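Local coordinates for dihydrodipicolinate synthase family protein (Sinorhizobium meliloti, PDB 4DNH), which is of unknown function but adopts a TIM-barrel fold and probably acts as an enzyme related to dihydrodipicolinate synthases, at residues Met82-Gly90 with Thr320-Val328; Leu219-Ile229 with Met242-Tyr253. All coordinates share one frame; numbering follows the deposited sequence.

Contact 1 of 2, residues Met82-Gly90 with Thr320-Val328; sequences MDTAQRGMG and TRFYKTGVV
Tyr323 OH donates to Asp83 OD2 over 2.6 Å, reaching the carboxylate oxygen on its anti lone pair, away from OD1. The carboxylate and phenol planes lie only 23° apart, and OD2 meets the ring at its edge. Tyr323 OH in turn accepts a hydrogen bond from Thr84 OG1 at 3.3 Å, which gives the hydroxyl partners on consecutive residues and restricts its rotation. Asp83 extends to this position because CG stands anti to the backbone N (chi1 -169°).

Lys324 NZ stays 4.2 Å from Asp83 OD2, too far for a salt bridge. Water 1 spans the gap, donating to Asp83 OD2 and accepting from Lys324 NZ, which also donates to Arg321 O at 2.7 Å in the carbonyl plane.

In the TIM barrel, Met82-Gly90 belongs to the loop following strand 77-80, at the C-terminal ends of the barrel strands, and Thr320-Val328 covers a 3-10 segment and the first turns of helix 323-333. The contact is largely buried.

Farther out, Lys324 CD lies 3.6 Å from Gln86 CG, whose amide NE2 turns to Ile343 O. Selenomethionine Met89, poorly ordered, brings its CE to 3.8 Å from Phe322 CE1, the two side chains crossing near a right angle. Thr84 CG2 touches Val327 CG1 at 4.4 Å.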
loop_
_atom_site.group_PDB
_atom_site.type_symbol
_atom_site.label_atom_id
_atom_site.label_comp_id
_atom_site.label_asym_id
_atom_site.label_seq_id
_atom_site.Cartn_x
_atom_site.Cartn_y
_atom_site.Cartn_z
HETATM N N MSE A 82 -6.483 1.361 2.330
HETATM C CA MSE A 82 -6.038 0.138 1.683
HETATM C C MSE A 82 -5.371 -0.780 2.675
HETATM O O MSE A 82 -5.362 -0.525 3.890
HETATM C CB MSE A 82 -5.117 0.545 0.531
HETATM C CG MSE A 82 -5.948 1.117 -0.621
HETATM SE SE MSE A 82 -7.057 -0.344 -1.351
HETATM C CE MSE A 82 -5.579 -1.318 -2.218
ATOM N N ASP A 83 -4.798 -1.863 2.169
ATOM C CA ASP A 83 -4.133 -2.826 3.025
ATOM C C ASP A 83 -3.087 -2.149 3.906
ATOM O O ASP A 83 -2.935 -2.521 5.050
ATOM C CB ASP A 83 -3.488 -3.932 2.194
ATOM C CG ASP A 83 -3.025 -5.086 3.041
ATOM O OD1 ASP A 83 -3.875 -5.924 3.413
ATOM O OD2 ASP A 83 -1.813 -5.147 3.351
ATOM N N THR A 84 -2.377 -1.152 3.380
ATOM C CA THR A 84 -1.378 -0.411 4.186
ATOM C C THR A 84 -2.014 0.373 5.337
ATOM O O THR A 84 -1.363 0.643 6.344
ATOM C CB THR A 84 -0.517 0.550 3.333
ATOM O OG1 THR A 84 0.045 -0.167 2.236
ATOM C CG2 THR A 84 0.622 1.130 4.141
ATOM N N ALA A 85 -3.278 0.753 5.192
ATOM C CA ALA A 85 -3.945 1.502 6.269
ATOM C C ALA A 85 -4.561 0.510 7.234
ATOM O O ALA A 85 -5.364 0.873 8.073
ATOM C CB ALA A 85 -4.989 2.448 5.708
ATOM N N GLN A 86 -4.170 -0.757 7.067
ATOM C CA GLN A 86 -4.491 -1.859 7.984
ATOM C C GLN A 86 -5.917 -2.328 7.865
ATOM O O GLN A 86 -6.442 -2.949 8.794
ATOM C CB GLN A 86 -4.109 -1.547 9.440
ATOM C CG GLN A 86 -2.609 -1.629 9.678
ATOM C CD GLN A 86 -2.157 -0.955 10.961
ATOM O OE1 GLN A 86 -1.714 0.198 10.952
ATOM N NE2 GLN A 86 -2.266 -1.670 12.075
ATOM N N ARG A 87 -6.525 -2.019 6.713
ATOM C CA ARG A 87 -7.864 -2.466 6.333
ATOM C C ARG A 87 -8.013 -3.977 6.547
ATOM O O ARG A 87 -7.129 -4.759 6.165
ATOM C CB ARG A 87 -8.107 -2.125 4.858
ATOM C CG ARG A 87 -9.551 -2.287 4.388
ATOM C CD ARG A 87 -10.406 -1.108 4.834
ATOM N NE ARG A 87 -11.727 -1.150 4.231
ATOM C CZ ARG A 87 -12.093 -0.475 3.145
ATOM N NH1 ARG A 87 -13.330 -0.618 2.687
ATOM N NH2 ARG A 87 -11.241 0.341 2.510
ATOM N N GLY A 88 -9.118 -4.389 7.164
ATOM C CA GLY A 88 -9.362 -5.823 7.435
ATOM C C GLY A 88 -8.510 -6.456 8.538
ATOM O O GLY A 88 -8.770 -7.587 8.942
HETATM N N MSE A 89 -7.506 -5.723 9.030
HETATM C CA MSE A 89 -6.531 -6.223 10.001
HETATM C C MSE A 89 -6.241 -5.128 11.021
HETATM O O MSE A 89 -5.077 -4.763 11.278
HETATM C CB MSE A 89 -5.289 -6.697 9.229
HETATM C CG MSE A 89 -4.549 -7.825 9.966
HETATM SE SE MSE A 89 -2.764 -8.181 9.170
HETATM C CE MSE A 89 -1.545 -7.715 10.650
ATOM N N GLY A 90 -7.307 -4.593 11.612
ATOM C CA GLY A 90 -7.204 -3.481 12.553
ATOM C C GLY A 90 -8.097 -2.281 12.244
ATOM O O GLY A 90 -8.584 -1.605 13.159
ATOM N N THR A 320 5.075 -11.499 5.910
ATOM C CA THR A 320 4.890 -10.285 5.122
ATOM C C THR A 320 3.746 -9.371 5.567
ATOM O O THR A 320 3.809 -8.151 5.359
ATOM C CB THR A 320 4.764 -10.663 3.643
ATOM O OG1 THR A 320 6.024 -11.174 3.225
ATOM C CG2 THR A 320 4.440 -9.463 2.772
ATOM N N ARG A 321 2.725 -9.946 6.194
ATOM C CA ARG A 321 1.568 -9.162 6.610
ATOM C C ARG A 321 1.919 -8.056 7.629
ATOM O O ARG A 321 1.095 -7.180 7.916
ATOM C CB ARG A 321 0.428 -10.061 7.100
ATOM C CG ARG A 321 0.706 -10.873 8.366
ATOM C CD ARG A 321 -0.471 -11.796 8.649
ATOM N NE ARG A 321 -0.289 -12.655 9.827
ATOM C CZ ARG A 321 0.522 -13.717 9.871
ATOM N NH1 ARG A 321 1.257 -14.042 8.821
ATOM N NH2 ARG A 321 0.630 -14.437 10.981
ATOM N N PHE A 322 3.149 -8.085 8.140
ATOM C CA PHE A 322 3.587 -7.138 9.170
ATOM C C PHE A 322 4.428 -6.022 8.596
ATOM O O PHE A 322 4.998 -5.229 9.342
ATOM C CB PHE A 322 4.338 -7.849 10.311
ATOM C CG PHE A 322 3.489 -8.843 11.076
ATOM C CD1 PHE A 322 2.238 -8.480 11.569
ATOM C CD2 PHE A 322 3.938 -10.142 11.293
ATOM C CE1 PHE A 322 1.448 -9.394 12.261
ATOM C CE2 PHE A 322 3.146 -11.059 11.978
ATOM C CZ PHE A 322 1.897 -10.685 12.460
ATOM N N TYR A 323 4.489 -5.935 7.274
ATOM C CA TYR A 323 5.191 -4.832 6.625
ATOM C C TYR A 323 4.771 -3.460 7.130
ATOM O O TYR A 323 5.583 -2.539 7.162
ATOM C CB TYR A 323 5.028 -4.889 5.109
ATOM C CG TYR A 323 3.679 -4.467 4.583
ATOM C CD1 TYR A 323 2.661 -5.399 4.401
ATOM C CD2 TYR A 323 3.433 -3.145 4.207
ATOM C CE1 TYR A 323 1.423 -5.014 3.888
ATOM C CE2 TYR A 323 2.208 -2.759 3.695
ATOM C CZ TYR A 323 1.211 -3.696 3.553
ATOM O OH TYR A 323 -0.001 -3.332 3.053
ATOM N N LYS A 324 3.514 -3.324 7.545
ATOM C CA LYS A 324 2.999 -2.015 7.914
ATOM C C LYS A 324 3.766 -1.449 9.092
ATOM O O LYS A 324 3.920 -0.228 9.237
ATOM C CB LYS A 324 1.510 -2.085 8.205
ATOM C CG LYS A 324 0.719 -2.730 7.080
ATOM C CD LYS A 324 -0.339 -3.612 7.681
ATOM C CE LYS A 324 -0.907 -4.571 6.679
ATOM N NZ LYS A 324 -1.164 -5.815 7.430
ATOM N N THR A 325 4.276 -2.356 9.911
ATOM C CA THR A 325 5.123 -1.981 11.006
ATOM C C THR A 325 6.394 -1.253 10.564
ATOM O O THR A 325 6.733 -0.209 11.131
ATOM C CB THR A 325 5.422 -3.209 11.860
ATOM O OG1 THR A 325 4.167 -3.814 12.192
ATOM C CG2 THR A 325 6.195 -2.834 13.131
ATOM N N GLY A 326 7.072 -1.776 9.540
ATOM C CA GLY A 326 8.267 -1.134 9.002
ATOM C C GLY A 326 7.942 0.206 8.349
ATOM O O GLY A 326 8.740 1.152 8.370
ATOM N N VAL A 327 6.755 0.299 7.765
ATOM C CA VAL A 327 6.353 1.535 7.101
ATOM C C VAL A 327 6.160 2.668 8.130
ATOM O O VAL A 327 6.740 3.748 8.004
ATOM C CB VAL A 327 5.089 1.281 6.250
ATOM C CG1 VAL A 327 4.416 2.587 5.865
ATOM C CG2 VAL A 327 5.472 0.475 5.005
ATOM N N VAL A 328 5.361 2.393 9.160
ATOM C CA VAL A 328 5.104 3.340 10.211
ATOM C C VAL A 328 6.376 3.611 11.030
ATOM O O VAL A 328 6.631 4.750 11.429
ATOM C CB VAL A 328 3.968 2.847 11.106
ATOM C CG1 VAL A 328 3.737 3.810 12.261
ATOM C CG2 VAL A 328 2.706 2.636 10.281
HETATM O O HOH W 1 -1.196 -7.398 5.050
HETATM O O HOH W 2 -4.157 -5.020 6.306
#

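Contact 2 of 2, residues Leu219-Ile229 with Met242-Tyr253; sequences LEAHAAKVDGI and MRRQLPKGVRMY
Asp227 and Tyr253 cross at about a right angle along their side chains, with carboxylate and ring planes 35° apart. They join neighbouring parallel strands of the TIM barrel, 226-232 and 251-254, in a beta-alpha-beta unit connected through helix 236-243. Tyr253 OH donates to the syn lone pair of Asp227 OD2 at 2.8 Å, the oxygen lying in the ring plane at its edge; Arg152 forms a salt bridge to the same oxygen. A phenylalanine in place of Tyr253 would probably leave Asp227 OD2 without this donor and the carboxylate less firmly fixed in its orientation.

The backbones pair through Arg251 N to Asp227 O, Ile229 N to Arg251 O and Tyr253 N to Ile229 O. At Gly228, CA comes 4.0 Å from Tyr253 CE2, and a modelled CB would clash with that atom.

Ile229 points to the same face of the sheet as Met252, opposite to Arg251. With CG1 anti to the backbone N (chi1 161°), its CD1 meets Met242 CE at 4.0 Å, the side chains perpendicular, while CG2 faces Leu246 CD1. Leu246 CD1 also touches Leu219 CD1 at 3.8 Å, and Val226 CG1 lies 4.0 Å from Val250 CG1.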
loop_
_atom_site.group_PDB
_atom_site.type_symbol
_atom_site.label_atom_id
_atom_site.label_comp_id
_atom_site.label_asym_id
_atom_site.label_seq_id
_atom_site.Cartn_x
_atom_site.Cartn_y
_atom_site.Cartn_z
ATOM N N LEU A 219 -11.952 -8.576 -16.661
ATOM C CA LEU A 219 -11.435 -7.320 -17.227
ATOM C C LEU A 219 -11.783 -7.145 -18.704
ATOM O O LEU A 219 -12.062 -6.025 -19.140
ATOM C CB LEU A 219 -9.917 -7.220 -17.068
ATOM C CG LEU A 219 -9.234 -7.689 -15.784
ATOM C CD1 LEU A 219 -7.725 -7.686 -15.964
ATOM C CD2 LEU A 219 -9.630 -6.832 -14.593
ATOM N N GLU A 220 -11.743 -8.236 -19.476
ATOM C CA GLU A 220 -12.215 -8.197 -20.864
ATOM C C GLU A 220 -13.698 -7.817 -20.891
ATOM O O GLU A 220 -14.089 -6.875 -21.585
ATOM C CB GLU A 220 -11.976 -9.530 -21.582
ATOM C CG GLU A 220 -10.600 -9.667 -22.228
ATOM C CD GLU A 220 -10.298 -11.079 -22.728
ATOM O OE1 GLU A 220 -11.246 -11.835 -23.043
ATOM O OE2 GLU A 220 -9.101 -11.439 -22.815
ATOM N N ALA A 221 -14.496 -8.523 -20.089
ATOM C CA ALA A 221 -15.946 -8.323 -20.026
ATOM C C ALA A 221 -16.363 -6.907 -19.629
ATOM O O ALA A 221 -17.380 -6.412 -20.108
ATOM C CB ALA A 221 -16.591 -9.342 -19.090
ATOM N N HIS A 222 -15.594 -6.259 -18.756
ATOM C CA HIS A 222 -15.954 -4.911 -18.299
ATOM C C HIS A 222 -14.834 -3.906 -18.437
ATOM O O HIS A 222 -14.628 -3.073 -17.553
ATOM C CB HIS A 222 -16.482 -4.950 -16.860
ATOM C CG HIS A 222 -17.608 -5.939 -16.638
ATOM N ND1 HIS A 222 -18.890 -5.669 -16.961
ATOM C CD2 HIS A 222 -17.603 -7.227 -16.090
ATOM C CE1 HIS A 222 -19.665 -6.726 -16.648
ATOM N NE2 HIS A 222 -18.876 -7.680 -16.114
ATOM N N ALA A 223 -14.122 -3.957 -19.562
ATOM C CA ALA A 223 -12.930 -3.120 -19.797
ATOM C C ALA A 223 -13.125 -1.604 -19.589
ATOM O O ALA A 223 -12.282 -0.944 -18.946
ATOM C CB ALA A 223 -12.348 -3.403 -21.173
ATOM N N ALA A 224 -14.228 -1.069 -20.125
ATOM C CA ALA A 224 -14.569 0.358 -19.978
ATOM C C ALA A 224 -14.777 0.759 -18.510
ATOM O O ALA A 224 -14.477 1.884 -18.118
ATOM C CB ALA A 224 -15.795 0.711 -20.810
ATOM N N LYS A 225 -15.282 -0.174 -17.711
ATOM C CA LYS A 225 -15.486 0.046 -16.286
ATOM C C LYS A 225 -14.263 -0.240 -15.416
ATOM O O LYS A 225 -14.351 -0.178 -14.193
ATOM C CB LYS A 225 -16.687 -0.762 -15.783
ATOM C CG LYS A 225 -17.819 0.095 -15.248
ATOM C CD LYS A 225 -18.740 0.622 -16.336
ATOM C CE LYS A 225 -19.872 1.444 -15.732
ATOM N NZ LYS A 225 -20.629 0.675 -14.703
ATOM N N VAL A 226 -13.126 -0.551 -16.042
ATOM C CA VAL A 226 -11.910 -0.919 -15.303
ATOM C C VAL A 226 -10.713 -0.067 -15.731
ATOM O O VAL A 226 -10.162 -0.259 -16.815
ATOM C CB VAL A 226 -11.599 -2.435 -15.437
ATOM C CG1 VAL A 226 -10.246 -2.788 -14.829
ATOM C CG2 VAL A 226 -12.692 -3.269 -14.777
ATOM N N ASP A 227 -10.325 0.875 -14.878
ATOM C CA ASP A 227 -9.141 1.702 -15.112
ATOM C C ASP A 227 -7.873 0.859 -15.016
ATOM O O ASP A 227 -6.961 1.016 -15.830
ATOM C CB ASP A 227 -9.096 2.873 -14.123
ATOM C CG ASP A 227 -7.835 3.735 -14.265
ATOM O OD1 ASP A 227 -7.755 4.552 -15.214
ATOM O OD2 ASP A 227 -6.932 3.615 -13.406
ATOM N N GLY A 228 -7.824 -0.051 -14.041
ATOM C CA GLY A 228 -6.666 -0.933 -13.896
ATOM C C GLY A 228 -6.789 -2.116 -12.950
ATOM O O GLY A 228 -7.835 -2.330 -12.336
ATOM N N ILE A 229 -5.718 -2.898 -12.852
ATOM C CA ILE A 229 -5.635 -3.986 -11.869
ATOM C C ILE A 229 -4.354 -3.835 -11.060
ATOM O O ILE A 229 -3.287 -3.557 -11.627
ATOM C CB ILE A 229 -5.767 -5.408 -12.502
ATOM C CG1 ILE A 229 -5.229 -6.479 -11.566
ATOM C CG2 ILE A 229 -5.031 -5.520 -13.830
ATOM C CD1 ILE A 229 -5.864 -7.835 -11.761
HETATM N N MSE A 242 0.945 -11.083 -17.161
HETATM C CA MSE A 242 -0.424 -10.593 -17.126
HETATM C C MSE A 242 -0.577 -9.265 -17.795
HETATM O O MSE A 242 -1.568 -9.033 -18.489
HETATM C CB MSE A 242 -0.927 -10.521 -15.702
HETATM C CG MSE A 242 -2.439 -10.631 -15.765
HETATM SE SE MSE A 242 -3.091 -10.279 -13.956
HETATM C CE MSE A 242 -4.957 -10.832 -14.268
ATOM N N ARG A 243 0.403 -8.386 -17.612
ATOM C CA ARG A 243 0.342 -7.053 -18.209
ATOM C C ARG A 243 0.418 -7.048 -19.747
ATOM O O ARG A 243 0.104 -6.042 -20.385
ATOM C CB ARG A 243 1.397 -6.132 -17.594
ATOM C CG ARG A 243 2.832 -6.478 -17.935
ATOM C CD ARG A 243 3.762 -5.437 -17.350
ATOM N NE ARG A 243 5.145 -5.752 -17.671
ATOM C CZ ARG A 243 6.213 -5.184 -17.114
ATOM N NH1 ARG A 243 6.082 -4.248 -16.183
ATOM N NH2 ARG A 243 7.429 -5.571 -17.489
ATOM N N ARG A 244 0.825 -8.177 -20.325
ATOM C CA ARG A 244 0.919 -8.345 -21.785
ATOM C C ARG A 244 -0.401 -8.823 -22.400
ATOM O O ARG A 244 -0.646 -8.621 -23.595
ATOM C CB ARG A 244 2.071 -9.291 -22.147
ATOM C CG ARG A 244 3.452 -8.718 -21.833
ATOM C CD ARG A 244 4.557 -9.780 -21.838
ATOM N NE ARG A 244 5.866 -9.181 -21.560
ATOM C CZ ARG A 244 7.043 -9.768 -21.761
ATOM N NH1 ARG A 244 7.120 -10.995 -22.262
ATOM N NH2 ARG A 244 8.155 -9.112 -21.471
ATOM N N GLN A 245 -1.247 -9.432 -21.570
ATOM C CA GLN A 245 -2.551 -9.946 -21.991
ATOM C C GLN A 245 -3.694 -8.990 -21.656
ATOM O O GLN A 245 -4.851 -9.279 -21.956
ATOM C CB GLN A 245 -2.832 -11.302 -21.338
ATOM C CG GLN A 245 -1.761 -12.350 -21.560
ATOM C CD GLN A 245 -2.256 -13.747 -21.251
ATOM O OE1 GLN A 245 -1.776 -14.398 -20.323
ATOM N NE2 GLN A 245 -3.235 -14.212 -22.022
ATOM N N LEU A 246 -3.361 -7.866 -21.025
ATOM C CA LEU A 246 -4.328 -6.829 -20.637
ATOM C C LEU A 246 -4.979 -6.099 -21.835
ATOM O O LEU A 246 -4.283 -5.736 -22.784
ATOM C CB LEU A 246 -3.635 -5.816 -19.712
ATOM C CG LEU A 246 -3.934 -5.725 -18.202
ATOM C CD1 LEU A 246 -4.294 -7.044 -17.537
ATOM C CD2 LEU A 246 -2.771 -5.062 -17.479
ATOM N N PRO A 247 -6.312 -5.869 -21.784
ATOM C CA PRO A 247 -7.043 -5.134 -22.844
ATOM C C PRO A 247 -6.601 -3.682 -23.001
ATOM O O PRO A 247 -6.077 -3.093 -22.062
ATOM C CB PRO A 247 -8.501 -5.154 -22.359
ATOM C CG PRO A 247 -8.570 -6.215 -21.308
ATOM C CD PRO A 247 -7.207 -6.272 -20.680
ATOM N N LYS A 248 -6.834 -3.111 -24.180
ATOM C CA LYS A 248 -6.583 -1.683 -24.452
ATOM C C LYS A 248 -7.165 -0.743 -23.365
ATOM O O LYS A 248 -8.354 -0.806 -23.044
ATOM C CB LYS A 248 -7.083 -1.339 -25.872
ATOM C CG LYS A 248 -7.719 0.034 -26.088
ATOM C CD LYS A 248 -6.701 1.133 -26.363
ATOM C CE LYS A 248 -7.389 2.483 -26.514
ATOM N NZ LYS A 248 -6.397 3.590 -26.583
ATOM N N GLY A 249 -6.307 0.093 -22.779
ATOM C CA GLY A 249 -6.740 1.092 -21.785
ATOM C C GLY A 249 -7.034 0.588 -20.376
ATOM O O GLY A 249 -7.660 1.283 -19.564
ATOM N N VAL A 250 -6.590 -0.629 -20.083
ATOM C CA VAL A 250 -6.676 -1.181 -18.739
ATOM C C VAL A 250 -5.245 -1.193 -18.195
ATOM O O VAL A 250 -4.413 -1.968 -18.663
ATOM C CB VAL A 250 -7.324 -2.594 -18.742
ATOM C CG1 VAL A 250 -7.237 -3.241 -17.371
ATOM C CG2 VAL A 250 -8.780 -2.527 -19.190
ATOM N N ARG A 251 -4.947 -0.310 -17.237
ATOM C CA ARG A 251 -3.581 -0.203 -16.698
ATOM C C ARG A 251 -3.172 -1.347 -15.746
ATOM O O ARG A 251 -4.017 -1.956 -15.085
ATOM C CB ARG A 251 -3.399 1.119 -15.973
ATOM C CG ARG A 251 -3.544 2.370 -16.812
ATOM C CD ARG A 251 -3.410 3.573 -15.886
ATOM N NE ARG A 251 -3.390 4.861 -16.584
ATOM C CZ ARG A 251 -2.369 5.334 -17.303
ATOM N NH1 ARG A 251 -1.242 4.630 -17.468
ATOM N NH2 ARG A 251 -2.491 6.527 -17.873
HETATM N N MSE A 252 -1.869 -1.629 -15.687
HETATM C CA MSE A 252 -1.308 -2.571 -14.704
HETATM C C MSE A 252 -0.679 -1.764 -13.603
HETATM O O MSE A 252 0.335 -1.078 -13.810
HETATM C CB MSE A 252 -0.274 -3.489 -15.359
HETATM C CG MSE A 252 0.524 -4.377 -14.395
HETATM SE SE MSE A 252 -0.593 -5.624 -13.335
HETATM C CE MSE A 252 -0.861 -7.047 -14.671
ATOM N N TYR A 253 -1.283 -1.802 -12.422
ATOM C CA TYR A 253 -0.684 -1.132 -11.277
ATOM C C TYR A 253 0.108 -2.167 -10.496
ATOM O O TYR A 253 -0.463 -3.152 -10.008
ATOM C CB TYR A 253 -1.746 -0.478 -10.391
ATOM C CG TYR A 253 -2.424 0.753 -10.995
ATOM C CD1 TYR A 253 -1.796 2.002 -10.975
ATOM C CD2 TYR A 253 -3.706 0.669 -11.557
ATOM C CE1 TYR A 253 -2.410 3.118 -11.509
ATOM C CE2 TYR A 253 -4.328 1.782 -12.091
ATOM C CZ TYR A 253 -3.676 3.005 -12.067
ATOM O OH TYR A 253 -4.278 4.120 -12.605
#

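Contacts 1 and 2 occupy opposite ends of the same barrel: their centres are 27 Å apart and their nearest atoms about 9 Å apart. Contact 2 includes the N-terminal starts of strands 226-232 and 251-254, whereas contact 1 gathers a loop beyond the C-terminal end of strand 77-80. In TIM-barrel enzymes the active site lies at the C-terminal end, so contact 1 is probably nearer any pocket; a glycerol, probably from the crystallisation liquor though such molecules often mark pockets, lies about 4 Å from the Tyr323 side chain. Strand 186-191 relates the two: Asp83 touches Leu191, while Asp227 and Tyr253 touch Ile187. Along the chain, contact 2 is nested within the loop closed by contact 1.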